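Local atomic coordinates of putative glycosyltransferase (Mannosyltransferase) involved in glycosylating the PBCV-1 major capsid protein (Paramecium bursaria Chlorella virus 1, PDB entry 2P6W), a protein that probably transfers sugar from a nucleotide donor when the viral major capsid protein is glycosylated, this chain being its manganese-binding N-terminal domain. Residues R23-L28 with E206-V211; D80-V85 with F193-G198. All blocks are in the same frame, centred on the assembly; numbering follows the deposited sequence.

Contact 1: residues R23-L28 with E206-V211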
loop_
_atom_site.group_PDB
_atom_site.type_symbol
_atom_site.label_atom_id
_atom_site.label_comp_id
_atom_site.label_asym_id
_atom_site.label_seq_id
_atom_site.Cartn_x
_atom_site.Cartn_y
_atom_site.Cartn_z
ATOM N N ARG A 23 6.576 -13.074 -5.408
ATOM C CA ARG A 23 7.515 -13.738 -4.493
ATOM C C ARG A 23 8.672 -12.787 -4.223
ATOM O O ARG A 23 9.105 -12.635 -3.079
ATOM C CB ARG A 23 8.027 -15.068 -5.073
ATOM C CG ARG A 23 8.788 -15.917 -4.052
ATOM C CD ARG A 23 9.137 -17.322 -4.570
ATOM N NE ARG A 23 9.761 -17.347 -5.897
ATOM C CZ ARG A 23 11.019 -16.987 -6.156
ATOM N NH1 ARG A 23 11.815 -16.546 -5.185
ATOM N NH2 ARG A 23 11.481 -17.059 -7.399
ATOM N N LYS A 24 9.164 -12.146 -5.278
ATOM C CA LYS A 24 10.348 -11.296 -5.165
ATOM C C LYS A 24 10.069 -10.019 -4.385
ATOM O O LYS A 24 10.864 -9.628 -3.524
ATOM C CB LYS A 24 10.929 -10.997 -6.546
ATOM C CG LYS A 24 11.535 -12.233 -7.196
ATOM C CD LYS A 24 12.123 -11.882 -8.529
ATOM C CE LYS A 24 12.989 -12.993 -9.077
ATOM N NZ LYS A 24 13.727 -12.432 -10.223
ATOM N N THR A 25 8.953 -9.352 -4.670
ATOM C CA THR A 25 8.614 -8.161 -3.900
ATOM C C THR A 25 8.401 -8.517 -2.427
ATOM O O THR A 25 8.875 -7.799 -1.553
ATOM C CB THR A 25 7.376 -7.442 -4.441
ATOM O OG1 THR A 25 6.255 -8.319 -4.345
ATOM C CG2 THR A 25 7.585 -7.034 -5.898
ATOM N N LYS A 26 7.696 -9.620 -2.158
ATOM C CA LYS A 26 7.544 -10.089 -0.779
ATOM C C LYS A 26 8.913 -10.216 -0.084
ATOM O O LYS A 26 9.101 -9.727 1.032
ATOM C CB LYS A 26 6.835 -11.438 -0.747
ATOM C CG LYS A 26 6.649 -11.963 0.672
ATOM C CD LYS A 26 6.405 -13.455 0.687
ATOM C CE LYS A 26 6.255 -13.967 2.116
ATOM N NZ LYS A 26 5.988 -15.448 2.187
ATOM N N GLU A 27 9.851 -10.896 -0.746
ATOM C CA GLU A 27 11.200 -11.078 -0.189
ATOM C C GLU A 27 11.865 -9.763 0.174
ATOM O O GLU A 27 12.455 -9.630 1.254
ATOM C CB GLU A 27 12.084 -11.856 -1.166
ATOM C CG GLU A 27 11.762 -13.351 -1.140
ATOM C CD GLU A 27 12.365 -14.121 -2.300
ATOM O OE1 GLU A 27 13.136 -13.524 -3.090
ATOM O OE2 GLU A 27 12.050 -15.331 -2.420
ATOM N N LEU A 28 11.774 -8.786 -0.728
ATOM C CA LEU A 28 12.411 -7.481 -0.503
ATOM C C LEU A 28 11.735 -6.698 0.631
ATOM O O LEU A 28 12.400 -6.071 1.454
ATOM C CB LEU A 28 12.432 -6.665 -1.800
ATOM C CG LEU A 28 13.250 -7.277 -2.935
ATOM C CD1 LEU A 28 13.243 -6.304 -4.121
ATOM C CD2 LEU A 28 14.665 -7.544 -2.455
ATOM N N GLU A 206 9.800 -9.581 -15.471
ATOM C CA GLU A 206 10.979 -9.110 -16.188
ATOM C C GLU A 206 11.630 -7.922 -15.466
ATOM O O GLU A 206 12.859 -7.854 -15.363
ATOM C CB GLU A 206 10.613 -8.765 -17.639
ATOM C CG GLU A 206 11.824 -8.479 -18.530
ATOM C CD GLU A 206 11.572 -8.784 -20.000
ATOM O OE1 GLU A 206 10.458 -8.502 -20.501
ATOM O OE2 GLU A 206 12.509 -9.295 -20.660
ATOM N N HIS A 207 10.814 -7.007 -14.943
ATOM C CA HIS A 207 11.339 -5.878 -14.167
ATOM C C HIS A 207 12.070 -6.392 -12.940
ATOM O O HIS A 207 13.199 -5.980 -12.663
ATOM C CB HIS A 207 10.220 -4.931 -13.726
ATOM C CG HIS A 207 10.711 -3.646 -13.139
ATOM N ND1 HIS A 207 10.945 -3.484 -11.791
ATOM C CD2 HIS A 207 10.996 -2.455 -13.718
ATOM C CE1 HIS A 207 11.353 -2.245 -11.563
ATOM N NE2 HIS A 207 11.408 -1.608 -12.719
ATOM N N MET A 208 11.427 -7.297 -12.202
ATOM C CA MET A 208 12.015 -7.766 -10.959
ATOM C C MET A 208 13.343 -8.501 -11.151
ATOM O O MET A 208 14.220 -8.426 -10.293
ATOM C CB MET A 208 11.010 -8.577 -10.140
ATOM C CG MET A 208 9.840 -7.728 -9.612
ATOM S SD MET A 208 10.362 -6.236 -8.727
ATOM C CE MET A 208 11.296 -6.937 -7.349
ATOM N N GLU A 209 13.498 -9.171 -12.293
ATOM C CA GLU A 209 14.759 -9.834 -12.629
ATOM C C GLU A 209 15.924 -8.855 -12.722
ATOM O O GLU A 209 17.077 -9.213 -12.434
ATOM C CB GLU A 209 14.623 -10.610 -13.942
ATOM C CG GLU A 209 13.887 -11.926 -13.806
ATOM C CD GLU A 209 13.622 -12.594 -15.151
ATOM O OE1 GLU A 209 14.459 -12.419 -16.070
ATOM O OE2 GLU A 209 12.576 -13.279 -15.287
ATOM N N MET A 210 15.627 -7.623 -13.126
ATOM C CA MET A 210 16.652 -6.597 -13.263
ATOM C C MET A 210 16.946 -5.909 -11.936
ATOM O O MET A 210 17.992 -5.257 -11.788
ATOM C CB MET A 210 16.270 -5.586 -14.347
ATOM C CG MET A 210 16.398 -6.161 -15.757
ATOM S SD MET A 210 15.874 -5.006 -17.031
ATOM C CE MET A 210 14.094 -5.207 -16.963
ATOM N N VAL A 211 16.039 -6.073 -10.971
ATOM C CA VAL A 211 16.227 -5.541 -9.626
ATOM C C VAL A 211 17.226 -6.381 -8.836
ATOM O O VAL A 211 17.034 -7.586 -8.638
ATOM C CB VAL A 211 14.898 -5.479 -8.852
ATOM C CG1 VAL A 211 15.135 -5.017 -7.423
ATOM C CG2 VAL A 211 13.912 -4.562 -9.559
#

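Contact 2: residues D80-V85 with F193-G198. With MN (manganese (II) ion), chain B.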
loop_
_atom_site.group_PDB
_atom_site.type_symbol
_atom_site.label_atom_id
_atom_site.label_comp_id
_atom_site.label_asym_id
_atom_site.label_seq_id
_atom_site.Cartn_x
_atom_site.Cartn_y
_atom_site.Cartn_z
ATOM N N ASP A 80 0.940 -2.735 -2.222
ATOM C CA ASP A 80 0.516 -3.690 -3.267
ATOM C C ASP A 80 1.629 -4.709 -3.471
ATOM O O ASP A 80 2.808 -4.397 -3.263
ATOM C CB ASP A 80 0.311 -2.992 -4.616
ATOM C CG ASP A 80 -0.996 -2.225 -4.707
ATOM O OD1 ASP A 80 -1.768 -2.207 -3.725
ATOM O OD2 ASP A 80 -1.238 -1.635 -5.785
ATOM N N SER A 81 1.283 -5.911 -3.910
ATOM C CA SER A 81 2.318 -6.898 -4.223
ATOM C C SER A 81 3.157 -6.515 -5.448
ATOM O O SER A 81 4.177 -7.164 -5.734
ATOM C CB SER A 81 1.705 -8.294 -4.415
ATOM O OG SER A 81 0.685 -8.252 -5.405
ATOM N N ASP A 82 2.758 -5.451 -6.143
ATOM C CA ASP A 82 3.543 -4.937 -7.263
ATOM C C ASP A 82 4.401 -3.716 -6.829
ATOM O O ASP A 82 4.914 -2.967 -7.659
ATOM C CB ASP A 82 2.639 -4.632 -8.442
ATOM C CG ASP A 82 1.336 -3.966 -8.028
ATOM O OD1 ASP A 82 0.316 -4.682 -7.865
ATOM O OD2 ASP A 82 1.324 -2.736 -7.859
ATOM N N VAL A 83 4.579 -3.559 -5.518
ATOM C CA VAL A 83 5.465 -2.521 -4.981
ATOM C C VAL A 83 6.690 -3.204 -4.363
ATOM O O VAL A 83 6.561 -4.245 -3.724
ATOM C CB VAL A 83 4.739 -1.660 -3.901
ATOM C CG1 VAL A 83 5.727 -0.751 -3.203
ATOM C CG2 VAL A 83 3.616 -0.827 -4.530
ATOM N N TYR A 84 7.884 -2.646 -4.554
ATOM C CA TYR A 84 9.037 -3.226 -3.864
ATOM C C TYR A 84 9.899 -2.155 -3.217
ATOM O O TYR A 84 9.691 -0.967 -3.423
ATOM C CB TYR A 84 9.870 -4.088 -4.806
ATOM C CG TYR A 84 10.509 -3.328 -5.945
ATOM C CD1 TYR A 84 11.813 -2.843 -5.847
ATOM C CD2 TYR A 84 9.819 -3.128 -7.140
ATOM C CE1 TYR A 84 12.397 -2.154 -6.897
ATOM C CE2 TYR A 84 10.395 -2.442 -8.209
ATOM C CZ TYR A 84 11.692 -1.951 -8.079
ATOM O OH TYR A 84 12.271 -1.281 -9.132
ATOM N N VAL A 85 10.846 -2.605 -2.406
ATOM C CA VAL A 85 11.771 -1.704 -1.760
ATOM C C VAL A 85 12.980 -1.545 -2.674
ATOM O O VAL A 85 13.625 -2.531 -3.046
ATOM C CB VAL A 85 12.186 -2.250 -0.380
ATOM C CG1 VAL A 85 13.284 -1.401 0.210
ATOM C CG2 VAL A 85 10.972 -2.286 0.580
ATOM N N PHE A 193 9.949 3.232 -2.005
ATOM C CA PHE A 193 8.963 2.279 -2.558
ATOM C C PHE A 193 8.713 2.526 -4.045
ATOM O O PHE A 193 8.290 3.610 -4.443
ATOM C CB PHE A 193 7.636 2.367 -1.779
ATOM C CG PHE A 193 7.777 2.012 -0.323
ATOM C CD1 PHE A 193 8.456 0.858 0.055
ATOM C CD2 PHE A 193 7.242 2.834 0.671
ATOM C CE1 PHE A 193 8.600 0.507 1.404
ATOM C CE2 PHE A 193 7.375 2.496 2.001
ATOM C CZ PHE A 193 8.065 1.330 2.372
ATOM N N VAL A 194 9.002 1.507 -4.853
ATOM C CA VAL A 194 8.876 1.605 -6.293
ATOM C C VAL A 194 7.630 0.812 -6.707
ATOM O O VAL A 194 7.460 -0.340 -6.317
ATOM C CB VAL A 194 10.127 1.047 -7.001
ATOM C CG1 VAL A 194 9.953 1.109 -8.516
ATOM C CG2 VAL A 194 11.381 1.818 -6.570
ATOM N N HIS A 195 6.754 1.414 -7.502
ATOM C CA HIS A 195 5.447 0.822 -7.730
ATOM C C HIS A 195 5.274 0.441 -9.211
ATOM O O HIS A 195 5.245 1.302 -10.074
ATOM C CB HIS A 195 4.366 1.799 -7.254
ATOM C CG HIS A 195 2.962 1.299 -7.403
ATOM N ND1 HIS A 195 1.863 2.077 -7.087
ATOM C CD2 HIS A 195 2.472 0.102 -7.819
ATOM C CE1 HIS A 195 0.758 1.377 -7.303
ATOM N NE2 HIS A 195 1.099 0.180 -7.755
ATOM N N MET A 196 5.239 -0.856 -9.493
ATOM C CA MET A 196 5.055 -1.334 -10.873
ATOM C C MET A 196 3.580 -1.298 -11.276
ATOM O O MET A 196 2.976 -2.325 -11.589
ATOM C CB MET A 196 5.633 -2.750 -11.021
ATOM C CG MET A 196 7.120 -2.878 -10.676
ATOM S SD MET A 196 7.664 -4.609 -10.814
ATOM C CE MET A 196 6.698 -5.366 -9.502
ATOM N N CYS A 197 3.019 -0.097 -11.305
ATOM C CA CYS A 197 1.586 0.086 -11.467
ATOM C C CYS A 197 1.139 -0.097 -12.915
ATOM O O CYS A 197 1.791 0.405 -13.833
ATOM C CB CYS A 197 1.233 1.484 -10.979
ATOM S SG CYS A 197 -0.513 1.833 -10.857
ATOM N N GLY A 198 0.055 -0.851 -13.112
ATOM C CA GLY A 198 -0.617 -0.929 -14.416
ATOM C C GLY A 198 0.000 -1.867 -15.431
ATOM O O GLY A 198 -0.482 -1.960 -16.571
HETATM MN MN MN B . -0.399 -1.591 -7.766
#

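Contact 1: residues R23-L28 with E206-V211
K24 and M208 mark the nearest backbone approach between 23-28 and 206-211, with the K24 CA and M208 CA atoms 7.0 Å apart. Both segments are largely helical. Their axes come within 10.6 Å and run at 39° to each other, so the two helical segments run in broadly the same direction. No hydrogen bond spans the gap; side chains alone bridge it. M208 does most of this. Its chain bends twice, and the second bend (chi3 -62°) sets CE facing helix 20-36. There M208 CE meets L28 CD1 tip to tip at 3.8 Å. T25 lies across the end of the methionine at about a right angle, its CG2 touching both SD and CE of M208. K24, by contrast, slides past M208 in the opposite direction, and the K24 CD methylene rests 3.8 Å from M208 CB.

Within this GT-A-type glycosyltransferase domain, the contact docks helix 201-210, the last of the chain, against helix 20-36, which follows strand 8-13. Y84 of strand 83-85 packs against T25, L28, M208 and V211, so both helices also meet that strand.

L28 CD1 also reaches V211 CG1 at 4.0 Å. The K24 and E209 side chains cross obliquely, with K24 NZ 3.6 Å from E209 CG; the carboxylate is further off, K24 NZ to E209 OE2 being 5.3 Å, which leaves at most a longer-range attraction. T25 directs its hydroxyl elsewhere, to the carbonyls of A22 and S81.

Contact 2: residues D80-V85 with F193-G198
D82 and H195 share a manganese ion with D80; D80 and D82 form the DxD motif of a GT-A glycosyltransferase, in a type I turn from D80 to V83 that leads into an antiparallel strand pair. D82 OD2 binds the metal at 2.1 Å and H195 NE2 at 2.3 Å; D80 OD2 is the third protein ligand, and three atoms from elsewhere complete the coordination. The D82 carboxylate and the imidazole lie side by side, 17° from coplanar, whereas the D80 carboxylate stands almost perpendicular to the ring (87°). D82 OD2 and H195 NE2 are 2.9 Å apart through sharing the ion, not through a hydrogen bond. Second-shell partners fix the ligands: D80 OD1 takes a hydrogen bond from W78 NE1 and a salt bridge from R59, while H195 ND1 is paired with N178 OD1.

Three backbone bonds cross between the segments. M196 N donates to D82 O at 2.8 Å; Y84 N to V194 O and V194 N to Y84 O are both 2.9 Å. Inside the turn, V83 N donates to D80 O. F193 and H195 pair instead with C179 of the neighbouring strand.

V83 and V85 share a sheet face with F193 and H195, and V83 CG2 sits over the imidazole. On the opposite face, V194 CB rests over the Y84 ring, 3.8 Å from its centroid, and V194 CG1 approaches Y84 OH at 3.4 Å.

Contact 1 and contact 2 lie side by side, their centres about 10 Å apart, and touch directly. T25 OG1 is 2.8 Å from S81 O, a probable hydrogen bond that ties helix 20-36 to the middle of the DxD turn, while M208 SD packs 3.5 Å from Y84 CD2. The manganese is about 10 Å from the T25 side chain, and its protein ligands all belong to contact 2. Strand 193-195 and helix 201-210 are successive elements: one supplies H195, and the other carries both M208 and R204. R204, a UDP-binding residue in another structure of this protein, hydrogen-bonds to M196 O, joining the helix to contact 2 beside the nucleotide site.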